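Local coordinates for 5' nucleotidase family protein (Staphylococcus aureus subsp. aureus, PDB 4Q7F), which belongs to the 5'-nucleotidase family and joins a calcineurin-like phosphoesterase domain, carrying manganese and magnesium ions, to the C-terminal domain of that family, at residues L393-A398 with D486-A491. Numbering follows the deposited sequence.
Sequences LAVSGA and DMYIDA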
# COMPACT_ATOMS: atom_id res chain seq x y z
N LEU A 393 -10.80 0.57 21.54
CA LEU A 393 -9.88 -0.14 22.39
C LEU A 393 -9.77 0.50 23.74
O LEU A 393 -9.82 1.69 23.85
CB LEU A 393 -8.48 -0.09 21.75
CG LEU A 393 -8.40 -0.68 20.35
CD1 LEU A 393 -6.94 -0.64 19.88
CD2 LEU A 393 -8.95 -2.09 20.35
N ALA A 394 -9.58 -0.33 24.76
CA ALA A 394 -9.40 0.12 26.13
C ALA A 394 -7.91 0.21 26.37
O ALA A 394 -7.19 -0.80 26.25
CB ALA A 394 -10.04 -0.87 27.08
N VAL A 395 -7.46 1.42 26.69
CA VAL A 395 -6.05 1.71 26.91
C VAL A 395 -5.85 2.59 28.15
O VAL A 395 -6.70 3.42 28.49
CB VAL A 395 -5.41 2.41 25.68
CG1 VAL A 395 -5.45 1.51 24.43
CG2 VAL A 395 -6.11 3.73 25.37
N SER A 396 -4.74 2.40 28.84
CA SER A 396 -4.43 3.27 29.97
C SER A 396 -4.08 4.65 29.42
O SER A 396 -3.79 4.79 28.23
CB SER A 396 -3.25 2.72 30.74
OG SER A 396 -2.10 2.71 29.94
N GLY A 397 -4.09 5.65 30.28
CA GLY A 397 -3.73 7.01 29.88
C GLY A 397 -2.27 7.05 29.43
O GLY A 397 -1.89 7.86 28.59
N ALA A 398 -1.46 6.15 29.99
CA ALA A 398 -0.05 6.03 29.64
C ALA A 398 0.10 5.42 28.23
O ALA A 398 0.98 5.82 27.46
CB ALA A 398 0.68 5.18 30.67
N ASP A 486 2.40 -0.23 17.97
CA ASP A 486 2.42 -1.50 18.68
C ASP A 486 1.70 -1.51 20.04
O ASP A 486 1.24 -2.55 20.47
CB ASP A 486 3.86 -1.98 18.76
CG ASP A 486 4.45 -2.25 17.37
OD1 ASP A 486 4.03 -3.24 16.73
OD2 ASP A 486 5.27 -1.43 16.88
N MSE A 487 1.53 -0.34 20.65
CA MSE A 487 0.85 -0.26 21.94
C MSE A 487 -0.62 -0.66 21.82
O MSE A 487 -1.22 -0.99 22.83
CB MSE A 487 1.03 1.14 22.56
CG MSE A 487 0.20 2.29 21.96
SE MSE A 487 0.55 2.77 20.06
CE MSE A 487 2.43 3.30 20.25
N TYR A 488 -1.20 -0.66 20.63
CA TYR A 488 -2.60 -1.07 20.52
C TYR A 488 -2.81 -2.57 20.43
O TYR A 488 -3.93 -3.05 20.62
CB TYR A 488 -3.28 -0.46 19.30
CG TYR A 488 -3.38 1.03 19.28
CD1 TYR A 488 -3.93 1.72 20.36
CD2 TYR A 488 -3.00 1.75 18.15
CE1 TYR A 488 -4.06 3.09 20.32
CE2 TYR A 488 -3.14 3.13 18.11
CZ TYR A 488 -3.67 3.79 19.21
OH TYR A 488 -3.82 5.14 19.24
N ILE A 489 -1.76 -3.32 20.13
CA ILE A 489 -1.89 -4.77 19.93
C ILE A 489 -2.43 -5.47 21.16
O ILE A 489 -1.95 -5.26 22.30
CB ILE A 489 -0.55 -5.40 19.45
CG1 ILE A 489 -0.19 -4.86 18.06
CG2 ILE A 489 -0.66 -6.92 19.41
CD1 ILE A 489 1.21 -5.22 17.58
N ASP A 490 -3.45 -6.29 20.95
CA ASP A 490 -4.07 -7.02 22.06
C ASP A 490 -4.74 -6.12 23.14
O ASP A 490 -4.96 -6.60 24.23
CB ASP A 490 -3.04 -7.94 22.76
CG ASP A 490 -2.55 -9.08 21.86
OD1 ASP A 490 -3.18 -9.36 20.82
OD2 ASP A 490 -1.55 -9.72 22.24
N ALA A 491 -5.01 -4.84 22.86
CA ALA A 491 -5.72 -4.01 23.84
C ALA A 491 -7.16 -4.56 23.82
O ALA A 491 -7.65 -4.97 22.76
CB ALA A 491 -5.71 -2.54 23.45
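Ala491 N donates to Tyr488 O at 3.1 Å, closing a type II beta turn whose first and last residues both pack on the strand, Tyr488 against Leu393 and Val395, Ala491 against these two and Ala394. The backbone supports the assignment: Ile489 has psi 130°, and Asp490, with phi 63°, takes the left-handed conformation at the third position. Both corner residues direct their CB atoms away from the strand, whereas Ala491 directs its methyl toward it. That methyl rests against three strand residues, with Ala394 O 3.6 Å from Ala491 CB, a van der Waals contact. Leu393 CB is 4.1 Å from Ala491 CB, and Val395 CG1 is 4.2 Å from it.

Leu393 CG stands anti to its own carbonyl carbon (chi1 -59°), and from it the two methyls part: CD2 approaches Ala491 O, while CD1 meets Tyr488 CB at 3.7 Å. The Leu393 and Tyr488 side chains cross at about a right angle, with CD1 oblique to the ring. Val395 CG1 comes instead to the ring's edge, near its plane, 4.3 Å from Tyr488 CD1. One face of the ring is covered by selenomethionine Met487, whose SE sits 4.1 Å above the plane over the centre, a Met-aromatic contact within the 3-10 segment.

This buried apolar packing seats the loop before strand 493-497 against strand 390-396 in the mixed sheet of the 5'-nucleotidase C-terminal domain; the Tyr488 side chain lies about 11 Å from the bound 3D1. Backbone hydrogen bonds join Ala394 to Pro492, and Leu393 and Val395 to Ile472 and Tyr470 of strand 469-475 on the other side; Tyr488 also touches Ala403 of helix 397-408.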